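Long-range contacts in peptidase (Pseudomonas aeruginosa, PDB 5LOX), which probably acts as an N-terminal-nucleophile peptidase of the proteasome family, its subunits assembling into a helical complex linked to the origin of the proteasome: residues F111-Q116 and Y125-Q130; G187-L192 and G205-E210. The protein carries 3 engineered substitutions. One frame throughout, in Å; residues are numbered along the deposited sequence.

Overall arrangement
Both contacts are antiparallel hairpin pairings, but they share no strand and lie in different sheets: contact 1 joins strands 109-117 and 123-127 of the five-strand sheet, contact 2 strands 190-196 and 206-208 of the other. Their centres are about 21 Å apart and their nearest atoms about 10 Å. Contact 1 is fully buried, held by backbone bonds and apolar packing, with helix 79-97 against one face and strand 142-146 against the other. Contact 2 is partly exposed. Its apolar face is backed by helices 165-182 and 213-232, while an aspartate-arginine salt bridge sits on the opposite face, and two other subunits reach this hairpin.

Contact 1 (F111-Q116 and Y125-Q130); sequences FMVGGQ and YSIYPQ. Engineered in segment 111-116: Met112 (natural residue Leu).
The edge of the Tyr125 ring meets the carbonyl of Val113, whose O lies in the plane of the ring, 3.9 Å from Tyr125 CD1. Tyr125 CG sits beside its backbone N (chi1 -63°), which brings the ring up to the carbonyl that this N bonds: Tyr125 N donates to Val113 O over 2.7 Å. The Phe111 side chain touches Val46 and Thr48 of strand 42-50 and Thr90 of helix 79-97, while its CB approaches Ile127 CD1 at 4.2 Å. The tip of Ile127 also reaches Val113, CD1 to CG2 at 4.1 Å, the two branched side chains crossing at a slant. On the face that carries Phe111, Val113, Tyr125 and Ile127, Thr83 of helix 79-97 touches the last three. On the other face CG of Met112, an engineered residue present as selenomethionine, comes within 4.2 Å of Ser126 CB, and both residues rest on Leu143 and Leu145 of strand 142-146. Four backbone bonds clamp the strands, two at Phe111-Ile127 and two at Val113-Tyr125, with the non-hydrogen-bonded pair Met112-Ser126 between them. There Met112 CA stands 3.3 Å from Tyr125 O in a CA-H...O contact. Chemically, this is a buried strand pair in which main-chain bonding supplies the polar links between the segments and largely apolar side chains pack toward a helix on one face and the second sheet on the other.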
loop_
_atom_site.group_PDB
_atom_site.type_symbol
_atom_site.label_atom_id
_atom_site.label_comp_id
_atom_site.label_asym_id
_atom_site.label_seq_id
_atom_site.Cartn_x
_atom_site.Cartn_y
_atom_site.Cartn_z
ATOM N N PHE A 111 72.056 -66.414 -42.976
ATOM C CA PHE A 111 72.467 -66.942 -44.271
ATOM C C PHE A 111 72.375 -68.440 -44.302
ATOM O O PHE A 111 72.487 -69.081 -43.277
ATOM C CB PHE A 111 73.927 -66.605 -44.513
ATOM C CG PHE A 111 74.215 -65.152 -44.603
ATOM C CD1 PHE A 111 74.182 -64.514 -45.821
ATOM C CD2 PHE A 111 74.548 -64.431 -43.484
ATOM C CE1 PHE A 111 74.466 -63.169 -45.926
ATOM C CE2 PHE A 111 74.849 -63.091 -43.571
ATOM C CZ PHE A 111 74.808 -62.454 -44.796
HETATM N N MSE A 112 72.235 -69.010 -45.496
HETATM C CA MSE A 112 72.565 -70.446 -45.706
HETATM C C MSE A 112 73.668 -70.536 -46.719
HETATM O O MSE A 112 73.727 -69.748 -47.651
HETATM C CB MSE A 112 71.396 -71.336 -46.123
HETATM C CG MSE A 112 70.366 -71.153 -45.037
HETATM SE SE MSE A 112 69.083 -72.605 -45.034
HETATM C CE MSE A 112 67.782 -71.724 -46.196
ATOM N N VAL A 113 74.591 -71.453 -46.469
ATOM C CA VAL A 113 75.713 -71.671 -47.327
ATOM C C VAL A 113 75.750 -73.157 -47.582
ATOM O O VAL A 113 75.880 -73.934 -46.664
ATOM C CB VAL A 113 77.024 -71.259 -46.658
ATOM C CG1 VAL A 113 78.188 -71.524 -47.597
ATOM C CG2 VAL A 113 76.975 -69.791 -46.275
ATOM N N GLY A 114 75.646 -73.542 -48.845
ATOM C CA GLY A 114 75.709 -74.943 -49.211
ATOM C C GLY A 114 76.367 -75.142 -50.548
ATOM O O GLY A 114 76.539 -74.195 -51.319
ATOM N N GLY A 115 76.765 -76.370 -50.817
ATOM C CA GLY A 115 77.395 -76.669 -52.090
ATOM C C GLY A 115 78.331 -77.848 -52.003
ATOM O O GLY A 115 78.204 -78.673 -51.108
ATOM N N GLN A 116 79.273 -77.921 -52.942
ATOM C CA GLN A 116 80.237 -79.005 -52.976
ATOM C C GLN A 116 81.546 -78.542 -53.556
ATOM O O GLN A 116 81.590 -77.878 -54.585
ATOM C CB GLN A 116 79.715 -80.158 -53.821
ATOM C CG GLN A 116 80.665 -81.335 -53.832
ATOM C CD GLN A 116 80.054 -82.595 -54.393
ATOM O OE1 GLN A 116 79.192 -82.553 -55.277
ATOM N NE2 GLN A 116 80.490 -83.733 -53.877
ATOM N N TYR A 125 75.021 -75.527 -44.598
ATOM C CA TYR A 125 75.026 -74.904 -43.269
ATOM C C TYR A 125 74.016 -73.775 -43.200
ATOM O O TYR A 125 73.633 -73.197 -44.227
ATOM C CB TYR A 125 76.414 -74.359 -42.955
ATOM C CG TYR A 125 77.477 -75.408 -42.876
ATOM C CD1 TYR A 125 77.976 -75.980 -44.049
ATOM C CD2 TYR A 125 77.986 -75.839 -41.647
ATOM C CE1 TYR A 125 78.953 -76.958 -44.005
ATOM C CE2 TYR A 125 78.967 -76.811 -41.581
ATOM C CZ TYR A 125 79.450 -77.372 -42.753
ATOM O OH TYR A 125 80.441 -78.342 -42.763
ATOM N N SER A 126 73.621 -73.430 -41.985
ATOM C CA SER A 126 72.841 -72.217 -41.749
ATOM C C SER A 126 73.559 -71.367 -40.714
ATOM O O SER A 126 73.968 -71.873 -39.684
ATOM C CB SER A 126 71.449 -72.577 -41.269
ATOM O OG SER A 126 70.818 -71.457 -40.671
ATOM N N ILE A 127 73.718 -70.085 -41.000
ATOM C CA ILE A 127 74.364 -69.152 -40.087
ATOM C C ILE A 127 73.292 -68.325 -39.410
ATOM O O ILE A 127 72.425 -67.771 -40.055
ATOM C CB ILE A 127 75.317 -68.197 -40.819
ATOM C CG1 ILE A 127 76.326 -68.986 -41.664
ATOM C CG2 ILE A 127 76.059 -67.315 -39.823
ATOM C CD1 ILE A 127 77.234 -68.133 -42.522
ATOM N N TYR A 128 73.374 -68.214 -38.098
ATOM C CA TYR A 128 72.385 -67.469 -37.335
ATOM C C TYR A 128 72.740 -65.987 -37.254
ATOM O O TYR A 128 73.882 -65.590 -37.572
ATOM C CB TYR A 128 72.287 -68.048 -35.932
ATOM C CG TYR A 128 71.637 -69.406 -35.890
ATOM C CD1 TYR A 128 70.500 -69.684 -36.657
ATOM C CD2 TYR A 128 72.151 -70.411 -35.052
ATOM C CE1 TYR A 128 69.898 -70.916 -36.613
ATOM C CE2 TYR A 128 71.544 -71.654 -34.994
ATOM C CZ TYR A 128 70.417 -71.895 -35.785
ATOM O OH TYR A 128 69.807 -73.130 -35.743
ATOM N N PRO A 129 71.770 -65.154 -36.812
ATOM C CA PRO A 129 72.056 -63.730 -36.593
ATOM C C PRO A 129 73.323 -63.435 -35.810
ATOM O O PRO A 129 74.053 -62.490 -36.200
ATOM C CB PRO A 129 70.845 -63.255 -35.831
ATOM C CG PRO A 129 69.743 -64.061 -36.433
ATOM C CD PRO A 129 70.323 -65.414 -36.741
ATOM N N GLN A 130 73.656 -64.302 -34.852
ATOM C CA GLN A 130 74.791 -64.088 -33.966
ATOM C C GLN A 130 76.105 -64.670 -34.511
ATOM O O GLN A 130 77.158 -64.451 -33.908
ATOM C CB GLN A 130 74.552 -64.649 -32.576
ATOM C CG GLN A 130 73.122 -64.543 -32.065
ATOM C CD GLN A 130 72.184 -65.617 -32.641
ATOM O OE1 GLN A 130 71.009 -65.337 -32.891
ATOM N NE2 GLN A 130 72.694 -66.856 -32.845
#

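Contact 2 (G187-L192 and G205-E210); sequences GMPLDL and GYRVTE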
loop_
_atom_site.group_PDB
_atom_site.type_symbol
_atom_site.label_atom_id
_atom_site.label_comp_id
_atom_site.label_asym_id
_atom_site.label_seq_id
_atom_site.Cartn_x
_atom_site.Cartn_y
_atom_site.Cartn_z
ATOM N N GLY A 187 56.758 -63.397 -50.867
ATOM C CA GLY A 187 56.248 -63.070 -52.185
ATOM C C GLY A 187 57.123 -63.448 -53.359
ATOM O O GLY A 187 58.339 -63.531 -53.271
HETATM N N MSE A 188 56.474 -63.589 -54.501
HETATM C CA MSE A 188 57.156 -63.945 -55.741
HETATM C C MSE A 188 57.780 -62.741 -56.384
HETATM O O MSE A 188 57.398 -61.625 -56.109
HETATM C CB MSE A 188 56.097 -64.541 -56.645
HETATM C CG MSE A 188 55.737 -65.945 -56.140
HETATM SE SE MSE A 188 54.621 -66.767 -57.525
HETATM C CE MSE A 188 52.973 -65.803 -56.956
ATOM N N PRO A 189 58.730 -62.947 -57.279
ATOM C CA PRO A 189 59.214 -64.213 -57.833
ATOM C C PRO A 189 59.986 -65.048 -56.839
ATOM O O PRO A 189 60.526 -64.499 -55.872
ATOM C CB PRO A 189 60.139 -63.768 -58.991
ATOM C CG PRO A 189 60.528 -62.371 -58.640
ATOM C CD PRO A 189 59.308 -61.800 -57.978
ATOM N N LEU A 190 60.066 -66.344 -57.122
ATOM C CA LEU A 190 60.948 -67.248 -56.403
ATOM C C LEU A 190 62.154 -67.591 -57.246
ATOM O O LEU A 190 62.111 -67.523 -58.470
ATOM C CB LEU A 190 60.239 -68.555 -56.101
ATOM C CG LEU A 190 58.828 -68.452 -55.535
ATOM C CD1 LEU A 190 58.358 -69.846 -55.164
ATOM C CD2 LEU A 190 58.807 -67.556 -54.319
ATOM N N ASP A 191 63.224 -67.995 -56.575
ATOM C CA ASP A 191 64.451 -68.397 -57.252
ATOM C C ASP A 191 64.820 -69.789 -56.756
ATOM O O ASP A 191 64.879 -70.014 -55.546
ATOM C CB ASP A 191 65.567 -67.393 -56.960
ATOM C CG ASP A 191 65.326 -66.023 -57.625
ATOM O OD1 ASP A 191 65.235 -65.984 -58.887
ATOM O OD2 ASP A 191 65.223 -65.000 -56.878
ATOM N N LEU A 192 65.021 -70.726 -57.693
ATOM C CA LEU A 192 65.335 -72.113 -57.344
ATOM C C LEU A 192 66.664 -72.490 -57.899
ATOM O O LEU A 192 67.077 -71.985 -58.939
ATOM C CB LEU A 192 64.325 -73.067 -57.958
ATOM C CG LEU A 192 62.882 -72.617 -57.936
ATOM C CD1 LEU A 192 62.032 -73.560 -58.749
ATOM C CD2 LEU A 192 62.387 -72.559 -56.505
ATOM N N GLY A 205 69.913 -72.514 -62.547
ATOM C CA GLY A 205 68.853 -72.170 -61.612
ATOM C C GLY A 205 67.669 -71.648 -62.414
ATOM O O GLY A 205 67.749 -71.559 -63.625
ATOM N N TYR A 206 66.570 -71.321 -61.746
ATOM C CA TYR A 206 65.349 -70.985 -62.432
ATOM C C TYR A 206 64.501 -70.060 -61.599
ATOM O O TYR A 206 64.422 -70.178 -60.380
ATOM C CB TYR A 206 64.569 -72.261 -62.710
ATOM C CG TYR A 206 63.237 -72.051 -63.422
ATOM C CD1 TYR A 206 63.151 -72.071 -64.797
ATOM C CD2 TYR A 206 62.051 -71.874 -62.688
ATOM C CE1 TYR A 206 61.941 -71.913 -65.437
ATOM C CE2 TYR A 206 60.834 -71.701 -63.328
ATOM C CZ TYR A 206 60.793 -71.727 -64.703
ATOM O OH TYR A 206 59.587 -71.600 -65.330
ATOM N N ARG A 207 63.839 -69.132 -62.265
ATOM C CA ARG A 207 62.996 -68.173 -61.574
ATOM C C ARG A 207 61.517 -68.430 -61.834
ATOM O O ARG A 207 61.045 -68.474 -62.968
ATOM C CB ARG A 207 63.384 -66.731 -61.957
ATOM C CG ARG A 207 62.322 -65.697 -61.606
ATOM C CD ARG A 207 62.872 -64.284 -61.557
ATOM N NE ARG A 207 63.684 -64.068 -60.371
ATOM C CZ ARG A 207 64.197 -62.901 -60.032
ATOM N NH1 ARG A 207 63.956 -61.847 -60.774
ATOM N NH2 ARG A 207 64.945 -62.788 -58.939
ATOM N N VAL A 208 60.778 -68.523 -60.749
ATOM C CA VAL A 208 59.352 -68.734 -60.838
ATOM C C VAL A 208 58.599 -67.423 -60.709
ATOM O O VAL A 208 58.537 -66.855 -59.629
ATOM C CB VAL A 208 58.861 -69.666 -59.699
ATOM C CG1 VAL A 208 57.373 -69.956 -59.867
ATOM C CG2 VAL A 208 59.677 -70.954 -59.661
ATOM N N THR A 209 57.975 -66.987 -61.792
ATOM C CA THR A 209 57.164 -65.777 -61.720
ATOM C C THR A 209 55.687 -66.061 -61.454
ATOM O O THR A 209 55.235 -67.175 -61.547
ATOM C CB THR A 209 57.299 -64.918 -63.000
ATOM O OG1 THR A 209 56.631 -65.563 -64.077
ATOM C CG2 THR A 209 58.760 -64.711 -63.361
ATOM N N GLU A 210 54.982 -65.008 -61.088
ATOM C CA GLU A 210 53.534 -64.935 -61.095
ATOM C C GLU A 210 52.879 -65.767 -62.214
ATOM O O GLU A 210 51.892 -66.423 -62.002
ATOM C CB GLU A 210 53.177 -63.456 -61.310
ATOM C CG GLU A 210 51.722 -63.076 -61.127
ATOM C CD GLU A 210 51.481 -62.360 -59.815
ATOM O OE1 GLU A 210 51.057 -61.181 -59.870
ATOM O OE2 GLU A 210 51.732 -62.955 -58.741
#
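Leu192 and Val208 make the apolar centre, Leu192 CD1 coming to 3.6 Å from Val208 CG2 as the two side chains cross. Val208 CG2 is carried beside the backbone N, with CG1 anti to it (chi1 -176°), and also lies in the plane of the Tyr206 ring, at its edge. Beside it Leu190 CB faces Val208 CB at 4.0 Å. Phe176 and Leu169 of helix 165-182 touch Leu190 and Leu192, and Phe215 of helix 213-232 touches Val208; Tyr240 of a second subunit stacks its ring on Tyr206, whose hydroxyl bonds Asp212.

Outward from this centre the backbone pairs Leu190 with Val208 and Leu192 with Tyr206, two bonds each; Leu192 N to Tyr206 O measures 2.8 Å. At the end of the pairing, past a cis peptide bond, Pro189 CG lies over one face of the Arg207 guanidinium, displaced toward its rim, while Pro189 CB touches Arg207 CD at 3.8 Å. The polar edge follows. Arg207 bends at its third torsion (chi3 -74°), and the guanidinium takes Asp191 side-on: NE to OD1 at 2.9 Å and NH2 to OD2 at 3.0 Å, the latter nearly straight and using the syn lone pair. A weak NH2 bond also reaches OD1. The two planes are 36° apart, so the grip is twisted. Arg207 NH1 makes a salt bridge with Asp139 of a third subunit, and this shared arginine probably helps to stabilise both carboxylates as anions.

Such a hairpin, with one face against two helices, belongs to the layered alpha-beta-beta-alpha fold of proteasome-type Ntn hydrolases, and here it also takes part in subunit contacts.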